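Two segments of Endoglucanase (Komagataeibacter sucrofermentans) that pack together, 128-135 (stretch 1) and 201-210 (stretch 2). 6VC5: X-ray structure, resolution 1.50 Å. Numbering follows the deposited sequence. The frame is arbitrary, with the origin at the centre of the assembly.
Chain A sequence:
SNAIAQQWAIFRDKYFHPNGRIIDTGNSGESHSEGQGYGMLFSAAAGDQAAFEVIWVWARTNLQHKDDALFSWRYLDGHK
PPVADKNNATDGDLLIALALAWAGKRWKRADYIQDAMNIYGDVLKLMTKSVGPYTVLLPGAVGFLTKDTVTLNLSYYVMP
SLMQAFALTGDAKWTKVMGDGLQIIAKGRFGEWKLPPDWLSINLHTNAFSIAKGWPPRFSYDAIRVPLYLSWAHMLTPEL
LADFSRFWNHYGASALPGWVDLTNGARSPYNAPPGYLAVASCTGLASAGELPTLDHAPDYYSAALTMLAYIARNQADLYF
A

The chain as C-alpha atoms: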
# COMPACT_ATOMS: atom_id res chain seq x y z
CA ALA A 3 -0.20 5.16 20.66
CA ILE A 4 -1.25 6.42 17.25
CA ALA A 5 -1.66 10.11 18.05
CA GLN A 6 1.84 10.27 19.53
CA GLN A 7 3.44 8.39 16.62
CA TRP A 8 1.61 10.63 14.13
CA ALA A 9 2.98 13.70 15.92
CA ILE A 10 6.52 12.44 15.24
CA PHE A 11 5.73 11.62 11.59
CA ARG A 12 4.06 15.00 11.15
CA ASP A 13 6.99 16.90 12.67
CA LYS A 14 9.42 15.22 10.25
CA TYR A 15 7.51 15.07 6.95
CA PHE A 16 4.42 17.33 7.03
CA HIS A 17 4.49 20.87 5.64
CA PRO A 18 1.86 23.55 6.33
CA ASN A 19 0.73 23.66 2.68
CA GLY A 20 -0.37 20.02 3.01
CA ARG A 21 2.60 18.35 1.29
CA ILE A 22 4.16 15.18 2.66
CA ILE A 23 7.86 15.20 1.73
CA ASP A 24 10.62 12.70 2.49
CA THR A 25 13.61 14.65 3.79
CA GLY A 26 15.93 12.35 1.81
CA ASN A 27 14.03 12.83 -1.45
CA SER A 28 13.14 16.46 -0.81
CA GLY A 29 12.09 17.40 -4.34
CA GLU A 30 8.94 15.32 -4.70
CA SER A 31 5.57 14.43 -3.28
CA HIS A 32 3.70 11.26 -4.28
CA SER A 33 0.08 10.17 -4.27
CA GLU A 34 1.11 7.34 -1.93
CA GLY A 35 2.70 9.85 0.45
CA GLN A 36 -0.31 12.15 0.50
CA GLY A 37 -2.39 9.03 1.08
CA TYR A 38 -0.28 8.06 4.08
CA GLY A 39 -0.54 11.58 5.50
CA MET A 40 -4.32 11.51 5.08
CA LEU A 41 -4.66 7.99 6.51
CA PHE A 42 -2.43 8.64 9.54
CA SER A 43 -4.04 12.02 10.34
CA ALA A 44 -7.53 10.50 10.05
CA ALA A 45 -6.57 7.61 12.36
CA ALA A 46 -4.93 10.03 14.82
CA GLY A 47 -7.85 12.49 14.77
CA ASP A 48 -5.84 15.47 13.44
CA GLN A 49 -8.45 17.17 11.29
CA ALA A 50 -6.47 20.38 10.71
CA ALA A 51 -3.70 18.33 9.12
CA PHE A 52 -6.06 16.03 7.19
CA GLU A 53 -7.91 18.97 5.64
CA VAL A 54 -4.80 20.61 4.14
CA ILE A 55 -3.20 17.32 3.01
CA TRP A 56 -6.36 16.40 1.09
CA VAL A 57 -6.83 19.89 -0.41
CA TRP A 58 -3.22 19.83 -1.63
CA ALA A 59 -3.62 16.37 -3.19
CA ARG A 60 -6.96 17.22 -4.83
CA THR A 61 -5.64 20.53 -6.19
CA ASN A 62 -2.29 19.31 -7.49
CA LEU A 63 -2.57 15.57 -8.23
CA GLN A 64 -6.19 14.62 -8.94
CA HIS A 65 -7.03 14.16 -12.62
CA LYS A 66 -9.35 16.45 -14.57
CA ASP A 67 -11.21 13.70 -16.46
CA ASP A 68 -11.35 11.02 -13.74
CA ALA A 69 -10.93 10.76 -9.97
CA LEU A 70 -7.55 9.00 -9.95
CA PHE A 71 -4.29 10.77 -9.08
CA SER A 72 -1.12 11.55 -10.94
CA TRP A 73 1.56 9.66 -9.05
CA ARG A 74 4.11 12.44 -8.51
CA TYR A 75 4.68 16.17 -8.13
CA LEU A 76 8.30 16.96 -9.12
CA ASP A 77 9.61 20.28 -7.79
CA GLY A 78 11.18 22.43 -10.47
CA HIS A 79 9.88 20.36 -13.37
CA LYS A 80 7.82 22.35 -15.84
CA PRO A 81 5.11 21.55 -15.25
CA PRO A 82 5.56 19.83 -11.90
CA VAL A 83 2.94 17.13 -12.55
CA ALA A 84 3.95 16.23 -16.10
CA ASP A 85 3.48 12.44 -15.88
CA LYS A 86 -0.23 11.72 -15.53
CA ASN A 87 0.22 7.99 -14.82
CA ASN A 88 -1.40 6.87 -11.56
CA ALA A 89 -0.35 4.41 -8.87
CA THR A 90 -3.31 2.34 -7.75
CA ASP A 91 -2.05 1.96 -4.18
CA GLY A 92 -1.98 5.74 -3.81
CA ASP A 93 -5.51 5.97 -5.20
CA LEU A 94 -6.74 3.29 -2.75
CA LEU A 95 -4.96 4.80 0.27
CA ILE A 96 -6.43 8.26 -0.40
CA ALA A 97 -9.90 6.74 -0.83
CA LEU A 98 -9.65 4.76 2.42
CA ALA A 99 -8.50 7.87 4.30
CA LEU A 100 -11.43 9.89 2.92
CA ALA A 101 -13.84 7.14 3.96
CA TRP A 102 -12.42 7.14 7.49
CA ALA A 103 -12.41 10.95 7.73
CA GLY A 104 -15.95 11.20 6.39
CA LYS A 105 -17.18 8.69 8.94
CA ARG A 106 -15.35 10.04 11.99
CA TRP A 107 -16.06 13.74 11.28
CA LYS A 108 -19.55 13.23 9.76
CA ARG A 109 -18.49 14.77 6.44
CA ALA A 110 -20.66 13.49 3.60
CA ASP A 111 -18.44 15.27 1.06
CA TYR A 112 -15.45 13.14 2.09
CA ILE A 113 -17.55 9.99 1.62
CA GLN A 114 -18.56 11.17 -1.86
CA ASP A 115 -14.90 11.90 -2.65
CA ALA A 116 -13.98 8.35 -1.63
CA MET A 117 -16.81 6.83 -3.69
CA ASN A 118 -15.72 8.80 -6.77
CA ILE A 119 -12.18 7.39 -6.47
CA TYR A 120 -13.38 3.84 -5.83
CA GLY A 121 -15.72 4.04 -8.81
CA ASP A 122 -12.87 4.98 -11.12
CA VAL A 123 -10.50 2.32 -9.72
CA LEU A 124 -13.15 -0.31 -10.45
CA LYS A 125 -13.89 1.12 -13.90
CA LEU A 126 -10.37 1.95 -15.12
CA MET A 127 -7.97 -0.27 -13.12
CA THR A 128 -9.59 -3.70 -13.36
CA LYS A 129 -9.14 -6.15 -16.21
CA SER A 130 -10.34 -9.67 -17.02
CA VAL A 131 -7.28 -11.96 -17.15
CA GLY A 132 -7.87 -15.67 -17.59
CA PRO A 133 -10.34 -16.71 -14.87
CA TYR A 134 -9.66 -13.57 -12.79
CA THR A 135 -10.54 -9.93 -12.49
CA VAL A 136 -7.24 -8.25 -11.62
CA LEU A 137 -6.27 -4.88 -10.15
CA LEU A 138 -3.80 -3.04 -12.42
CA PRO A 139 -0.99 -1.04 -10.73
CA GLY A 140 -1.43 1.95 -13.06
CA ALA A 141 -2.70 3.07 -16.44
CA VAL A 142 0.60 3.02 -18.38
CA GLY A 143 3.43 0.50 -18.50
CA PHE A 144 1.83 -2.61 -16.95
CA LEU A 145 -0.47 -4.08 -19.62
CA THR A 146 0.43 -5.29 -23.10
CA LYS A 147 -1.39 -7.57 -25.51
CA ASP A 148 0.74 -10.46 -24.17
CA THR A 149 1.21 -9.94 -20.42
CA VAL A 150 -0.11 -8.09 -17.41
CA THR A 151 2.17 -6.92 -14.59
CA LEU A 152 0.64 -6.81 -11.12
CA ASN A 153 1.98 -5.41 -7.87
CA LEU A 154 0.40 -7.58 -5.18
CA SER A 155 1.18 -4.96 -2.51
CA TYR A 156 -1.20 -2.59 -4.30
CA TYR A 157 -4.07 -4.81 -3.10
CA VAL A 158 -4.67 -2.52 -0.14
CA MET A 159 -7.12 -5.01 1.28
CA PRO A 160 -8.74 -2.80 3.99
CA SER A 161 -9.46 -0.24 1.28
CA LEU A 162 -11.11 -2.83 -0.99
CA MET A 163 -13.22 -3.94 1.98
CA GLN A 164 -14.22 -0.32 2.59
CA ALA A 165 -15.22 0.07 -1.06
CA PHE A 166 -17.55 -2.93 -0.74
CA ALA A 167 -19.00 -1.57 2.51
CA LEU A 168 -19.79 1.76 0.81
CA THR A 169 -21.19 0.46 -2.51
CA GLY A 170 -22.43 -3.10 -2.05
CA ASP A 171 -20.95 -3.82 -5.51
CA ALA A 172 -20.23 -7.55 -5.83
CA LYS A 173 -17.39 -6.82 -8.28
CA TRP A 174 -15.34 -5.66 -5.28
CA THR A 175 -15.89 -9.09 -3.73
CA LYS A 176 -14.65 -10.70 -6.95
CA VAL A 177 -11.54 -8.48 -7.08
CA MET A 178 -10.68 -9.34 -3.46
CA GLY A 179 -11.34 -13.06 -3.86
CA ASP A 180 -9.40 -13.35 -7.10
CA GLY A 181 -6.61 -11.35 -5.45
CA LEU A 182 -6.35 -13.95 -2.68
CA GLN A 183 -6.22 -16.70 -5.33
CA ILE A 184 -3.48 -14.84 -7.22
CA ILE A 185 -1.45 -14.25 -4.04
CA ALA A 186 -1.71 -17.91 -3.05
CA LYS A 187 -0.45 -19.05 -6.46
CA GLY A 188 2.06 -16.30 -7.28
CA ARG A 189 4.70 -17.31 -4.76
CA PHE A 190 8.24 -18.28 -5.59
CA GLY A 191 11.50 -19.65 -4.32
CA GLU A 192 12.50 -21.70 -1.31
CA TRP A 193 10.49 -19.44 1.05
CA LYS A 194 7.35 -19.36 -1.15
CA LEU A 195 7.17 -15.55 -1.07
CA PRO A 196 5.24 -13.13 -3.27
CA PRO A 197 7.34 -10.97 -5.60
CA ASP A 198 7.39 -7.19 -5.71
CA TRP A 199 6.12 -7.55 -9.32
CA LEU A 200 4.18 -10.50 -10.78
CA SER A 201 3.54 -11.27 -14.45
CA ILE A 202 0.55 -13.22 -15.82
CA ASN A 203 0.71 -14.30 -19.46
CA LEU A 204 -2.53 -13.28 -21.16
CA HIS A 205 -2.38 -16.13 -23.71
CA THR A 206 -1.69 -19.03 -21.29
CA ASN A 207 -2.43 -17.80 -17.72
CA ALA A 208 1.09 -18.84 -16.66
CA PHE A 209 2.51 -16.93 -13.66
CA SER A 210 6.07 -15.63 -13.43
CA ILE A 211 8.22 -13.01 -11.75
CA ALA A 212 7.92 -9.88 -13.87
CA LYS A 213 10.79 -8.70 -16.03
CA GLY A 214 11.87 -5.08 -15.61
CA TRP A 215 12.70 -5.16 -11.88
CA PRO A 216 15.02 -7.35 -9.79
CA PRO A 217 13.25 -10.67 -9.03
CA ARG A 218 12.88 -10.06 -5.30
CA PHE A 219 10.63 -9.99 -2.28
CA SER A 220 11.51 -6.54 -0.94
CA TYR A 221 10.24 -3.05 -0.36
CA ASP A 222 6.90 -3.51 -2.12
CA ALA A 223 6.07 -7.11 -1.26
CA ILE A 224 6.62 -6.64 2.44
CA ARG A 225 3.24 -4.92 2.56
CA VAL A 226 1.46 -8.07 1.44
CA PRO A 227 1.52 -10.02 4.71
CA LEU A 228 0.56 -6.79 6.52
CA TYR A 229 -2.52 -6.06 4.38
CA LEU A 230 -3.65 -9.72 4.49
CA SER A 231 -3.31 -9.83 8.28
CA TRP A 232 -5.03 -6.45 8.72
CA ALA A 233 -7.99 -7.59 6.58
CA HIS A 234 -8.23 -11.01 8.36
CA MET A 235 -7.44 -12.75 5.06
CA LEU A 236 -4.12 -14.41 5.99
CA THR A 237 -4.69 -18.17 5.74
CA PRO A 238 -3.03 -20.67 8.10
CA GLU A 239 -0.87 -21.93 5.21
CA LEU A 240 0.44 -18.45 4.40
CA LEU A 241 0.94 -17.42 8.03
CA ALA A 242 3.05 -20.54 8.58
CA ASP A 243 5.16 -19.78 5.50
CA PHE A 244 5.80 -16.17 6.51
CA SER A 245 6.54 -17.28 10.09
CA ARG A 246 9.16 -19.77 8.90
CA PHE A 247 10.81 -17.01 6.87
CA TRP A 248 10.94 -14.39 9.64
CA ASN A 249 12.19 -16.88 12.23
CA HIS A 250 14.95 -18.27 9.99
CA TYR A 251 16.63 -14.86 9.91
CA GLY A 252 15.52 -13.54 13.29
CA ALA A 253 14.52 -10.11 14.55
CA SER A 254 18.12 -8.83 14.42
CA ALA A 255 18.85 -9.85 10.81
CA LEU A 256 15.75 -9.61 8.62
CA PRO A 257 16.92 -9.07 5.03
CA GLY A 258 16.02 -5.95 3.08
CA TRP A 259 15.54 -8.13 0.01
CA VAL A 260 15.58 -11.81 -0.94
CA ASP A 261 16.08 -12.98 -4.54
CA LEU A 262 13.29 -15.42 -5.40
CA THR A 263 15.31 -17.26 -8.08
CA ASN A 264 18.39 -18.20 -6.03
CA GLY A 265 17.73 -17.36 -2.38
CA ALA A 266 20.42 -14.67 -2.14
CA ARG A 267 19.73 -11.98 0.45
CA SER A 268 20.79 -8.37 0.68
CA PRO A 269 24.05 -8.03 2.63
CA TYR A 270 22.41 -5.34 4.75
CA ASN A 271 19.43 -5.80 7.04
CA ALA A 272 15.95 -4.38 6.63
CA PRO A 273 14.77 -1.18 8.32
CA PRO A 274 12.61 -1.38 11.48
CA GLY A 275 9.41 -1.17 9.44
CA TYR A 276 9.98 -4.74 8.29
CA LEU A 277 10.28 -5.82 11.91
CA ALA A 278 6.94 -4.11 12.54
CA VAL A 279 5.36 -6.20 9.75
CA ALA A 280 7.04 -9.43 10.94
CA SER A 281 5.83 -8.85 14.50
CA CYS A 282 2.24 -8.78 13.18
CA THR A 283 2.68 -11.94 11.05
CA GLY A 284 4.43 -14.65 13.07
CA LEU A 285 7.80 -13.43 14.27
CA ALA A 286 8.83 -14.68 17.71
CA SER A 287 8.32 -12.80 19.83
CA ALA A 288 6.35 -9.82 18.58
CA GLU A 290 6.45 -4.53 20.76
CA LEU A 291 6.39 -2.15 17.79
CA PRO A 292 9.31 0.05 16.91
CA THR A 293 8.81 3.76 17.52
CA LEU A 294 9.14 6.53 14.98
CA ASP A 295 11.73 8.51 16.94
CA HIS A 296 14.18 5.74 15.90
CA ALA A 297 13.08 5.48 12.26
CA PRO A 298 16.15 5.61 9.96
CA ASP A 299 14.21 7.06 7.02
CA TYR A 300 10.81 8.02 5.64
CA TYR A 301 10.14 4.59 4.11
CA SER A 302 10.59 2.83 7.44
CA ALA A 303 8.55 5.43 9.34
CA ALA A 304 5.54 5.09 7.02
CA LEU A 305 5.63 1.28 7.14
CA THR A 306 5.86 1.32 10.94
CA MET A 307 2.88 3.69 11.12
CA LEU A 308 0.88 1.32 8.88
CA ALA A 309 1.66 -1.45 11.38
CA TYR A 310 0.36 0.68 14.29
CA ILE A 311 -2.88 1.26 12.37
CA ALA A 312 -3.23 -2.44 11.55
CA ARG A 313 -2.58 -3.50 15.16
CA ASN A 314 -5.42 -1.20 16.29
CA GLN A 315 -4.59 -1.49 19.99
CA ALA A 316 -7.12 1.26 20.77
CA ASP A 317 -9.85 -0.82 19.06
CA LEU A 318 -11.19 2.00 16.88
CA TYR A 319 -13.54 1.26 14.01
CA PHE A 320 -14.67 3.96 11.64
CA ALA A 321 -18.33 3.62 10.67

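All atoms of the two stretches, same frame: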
# COMPACT_ATOMS: atom_id res chain seq x y z
N THR A 128 -9.35 -2.27 -13.40
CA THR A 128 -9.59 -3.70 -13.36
C THR A 128 -9.62 -4.26 -14.77
O THR A 128 -9.99 -3.57 -15.72
CB THR A 128 -10.86 -4.07 -12.57
OG1 THR A 128 -12.03 -3.57 -13.23
CG2 THR A 128 -10.78 -3.52 -11.14
N LYS A 129 -9.20 -5.51 -14.90
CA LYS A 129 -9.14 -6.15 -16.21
C LYS A 129 -9.42 -7.64 -16.04
O LYS A 129 -9.00 -8.25 -15.05
CB LYS A 129 -7.74 -5.95 -16.82
CG LYS A 129 -7.49 -6.71 -18.11
CD LYS A 129 -7.85 -5.88 -19.33
CE LYS A 129 -7.78 -6.73 -20.59
NZ LYS A 129 -6.43 -6.65 -21.22
N SER A 130 -10.15 -8.22 -17.00
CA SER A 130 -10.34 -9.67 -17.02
C SER A 130 -9.08 -10.33 -17.57
O SER A 130 -8.64 -9.99 -18.68
CB SER A 130 -11.55 -10.03 -17.88
OG SER A 130 -12.72 -9.43 -17.36
N VAL A 131 -8.50 -11.25 -16.80
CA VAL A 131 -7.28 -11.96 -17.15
C VAL A 131 -7.50 -13.43 -16.81
O VAL A 131 -7.63 -13.79 -15.64
CB VAL A 131 -6.06 -11.43 -16.39
CG1 VAL A 131 -4.85 -12.34 -16.60
CG2 VAL A 131 -5.76 -10.00 -16.82
N GLY A 132 -7.55 -14.29 -17.83
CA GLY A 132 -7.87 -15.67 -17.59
C GLY A 132 -9.16 -15.80 -16.80
O GLY A 132 -10.17 -15.19 -17.14
N PRO A 133 -9.14 -16.57 -15.71
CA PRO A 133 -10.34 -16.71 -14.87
C PRO A 133 -10.50 -15.63 -13.81
O PRO A 133 -11.37 -15.78 -12.95
CB PRO A 133 -10.10 -18.07 -14.21
CG PRO A 133 -8.60 -18.09 -14.00
CD PRO A 133 -8.00 -17.35 -15.18
N TYR A 134 -9.70 -14.56 -13.85
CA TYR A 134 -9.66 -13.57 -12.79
C TYR A 134 -10.13 -12.21 -13.28
O TYR A 134 -10.12 -11.91 -14.48
CB TYR A 134 -8.22 -13.36 -12.30
CG TYR A 134 -7.46 -14.61 -11.97
CD1 TYR A 134 -7.85 -15.42 -10.91
CD2 TYR A 134 -6.34 -14.98 -12.70
CE1 TYR A 134 -7.14 -16.57 -10.60
CE2 TYR A 134 -5.63 -16.13 -12.40
CZ TYR A 134 -6.04 -16.91 -11.35
OH TYR A 134 -5.33 -18.06 -11.04
N THR A 135 -10.51 -11.37 -12.32
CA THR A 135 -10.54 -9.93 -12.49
C THR A 135 -9.40 -9.38 -11.65
O THR A 135 -9.36 -9.63 -10.44
CB THR A 135 -11.87 -9.35 -12.00
OG1 THR A 135 -12.94 -9.90 -12.78
CG2 THR A 135 -11.86 -7.84 -12.14
N SER A 201 4.04 -11.28 -13.08
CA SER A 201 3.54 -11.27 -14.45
C SER A 201 2.57 -12.43 -14.67
O SER A 201 2.83 -13.56 -14.23
CB SER A 201 4.71 -11.39 -15.43
OG SER A 201 4.27 -11.21 -16.77
N ILE A 202 1.46 -12.17 -15.35
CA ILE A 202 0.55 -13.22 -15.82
C ILE A 202 0.50 -13.14 -17.34
O ILE A 202 0.24 -12.07 -17.90
CB ILE A 202 -0.86 -13.10 -15.22
CG1 ILE A 202 -0.82 -13.15 -13.69
CG2 ILE A 202 -1.76 -14.24 -15.74
CD1 ILE A 202 -2.19 -12.98 -13.03
N ASN A 203 0.78 -14.26 -18.01
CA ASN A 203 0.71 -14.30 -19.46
C ASN A 203 -0.75 -14.34 -19.90
O ASN A 203 -1.54 -15.16 -19.43
CB ASN A 203 1.47 -15.51 -19.99
CG ASN A 203 1.58 -15.50 -21.49
OD1 ASN A 203 0.61 -15.74 -22.19
ND2 ASN A 203 2.76 -15.15 -21.99
N LEU A 204 -1.13 -13.41 -20.78
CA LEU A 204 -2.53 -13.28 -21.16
C LEU A 204 -2.98 -14.38 -22.12
O LEU A 204 -4.19 -14.59 -22.27
CB LEU A 204 -2.77 -11.92 -21.81
CG LEU A 204 -2.47 -10.70 -20.93
CD1 LEU A 204 -2.95 -9.45 -21.64
CD2 LEU A 204 -3.10 -10.83 -19.55
N HIS A 205 -2.04 -15.06 -22.77
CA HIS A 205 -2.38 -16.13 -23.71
C HIS A 205 -2.38 -17.52 -23.09
O HIS A 205 -2.92 -18.44 -23.69
CB HIS A 205 -1.41 -16.12 -24.88
CG HIS A 205 -1.32 -14.80 -25.58
ND1 HIS A 205 -2.42 -14.15 -26.09
CD2 HIS A 205 -0.26 -14.00 -25.84
CE1 HIS A 205 -2.04 -13.01 -26.63
NE2 HIS A 205 -0.74 -12.89 -26.50
N THR A 206 -1.76 -17.71 -21.92
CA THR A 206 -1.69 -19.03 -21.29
C THR A 206 -2.12 -19.05 -19.83
O THR A 206 -2.37 -20.14 -19.30
CB THR A 206 -0.25 -19.57 -21.32
OG1 THR A 206 0.58 -18.74 -20.49
CG2 THR A 206 0.32 -19.60 -22.74
N ASN A 207 -2.18 -17.90 -19.16
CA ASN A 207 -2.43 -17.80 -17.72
C ASN A 207 -1.26 -18.27 -16.86
O ASN A 207 -1.43 -18.46 -15.65
CB ASN A 207 -3.73 -18.46 -17.26
CG ASN A 207 -4.30 -17.83 -16.01
OD1 ASN A 207 -4.46 -16.61 -15.93
ND2 ASN A 207 -4.60 -18.66 -15.01
N ALA A 208 -0.08 -18.47 -17.45
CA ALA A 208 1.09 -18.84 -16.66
C ALA A 208 1.59 -17.65 -15.84
O ALA A 208 1.61 -16.52 -16.33
CB ALA A 208 2.21 -19.34 -17.57
N PHE A 209 2.02 -17.93 -14.61
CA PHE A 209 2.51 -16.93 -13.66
C PHE A 209 4.03 -16.94 -13.63
O PHE A 209 4.67 -18.01 -13.64
CB PHE A 209 2.05 -17.28 -12.24
CG PHE A 209 0.62 -16.92 -11.92
CD1 PHE A 209 -0.42 -17.16 -12.81
CD2 PHE A 209 0.32 -16.39 -10.68
CE1 PHE A 209 -1.75 -16.85 -12.47
CE2 PHE A 209 -0.99 -16.08 -10.34
CZ PHE A 209 -2.03 -16.31 -11.24
N SER A 210 4.62 -15.75 -13.52
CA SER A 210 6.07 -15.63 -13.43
C SER A 210 6.44 -14.35 -12.68
O SER A 210 5.60 -13.48 -12.44
CB SER A 210 6.72 -15.67 -14.82
OG SER A 210 6.21 -14.64 -15.64
O HOH W 1 -6.36 -13.33 -20.43

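Two hairpin ends from distant parts of the endoglucanase chain meet side by side, burying 305 Å² in total. In stretch 1, strands 128-131 and 134-135 are joined by a type II' turn from V131 to Y134, closed by paired backbone hydrogen bonds, V131 N to Y134 O (2.9 Å) and Y134 N to V131 O (2.8 Å). In stretch 2, strands 201-203 and 209-210 are paired through S201 N to S210 O (2.8 Å) and S210 N to S201 O (2.9 Å), and the loop between them is tied by N203 N to A208 O (2.9 Å) and N207 N to N203 O (2.8 Å). No direct hydrogen bond joins the stretches: the CA atoms of V131 and L204 lie 6.4 Å apart and those of G132 and N207 5.8 Å, so side chains and one water fill the gap.

V131 covers the most surface. The CA-to-CB bond of V131, chi1 t, points toward stretch 2, and V131 CG1 lies 3.7 Å from both I202 CG2 and L204 CD2, a small apolar cluster in which V131 and I202 are buried and L204 stays partly exposed. The CA-to-CB bond of L204 runs sideways, but its m, t rotamer brings the end of the side chain nearer. At the margin K129 makes a distant approach, with K129 NZ 4.5 Å from L204 CD1, without polar pairing.

N207 is the second centre. It takes a positive phi (71°) in the loop and sends its amide against the turn of stretch 1, where its contacts are by packing alone: N207 OD1 lies 3.9 Å from G132 CA and 3.7 Å from Y134 CE2, while N207 ND2 is 3.6 Å from P133 CD. G132 suits this spot twice over. Its phi of 53° favours glycine, and an ideal CB on G132 would come within 2.5 Å of N207 OD1 and 2.3 Å of P133 CD, both clashes.

Y134 extends the contact past N207 to F209. Y134 CE2 approaches F209 CZ at 3.8 Å, and Y134 OH lies 3.7 Å from the same CZ; the approach is oblique; the carbons make an apolar contact, and the hydroxyl oxygen sits against CZ without a hydrogen bond across the stretches.

A single water supplies the polar link, accepting from G132 N (3.0 Å) and donating to L204 O (3.1 Å), thereby satisfying two backbone groups that do not reach each other. Within stretch 2, the CA-to-CB bond of N203 points away from stretch 1, and N203 OD1 braces the loop: it accepts from H205 N (2.8 Å) and, weakly, from T206 N (3.1 Å), while T206 OG1 accepts from A208 N (3.1 Å).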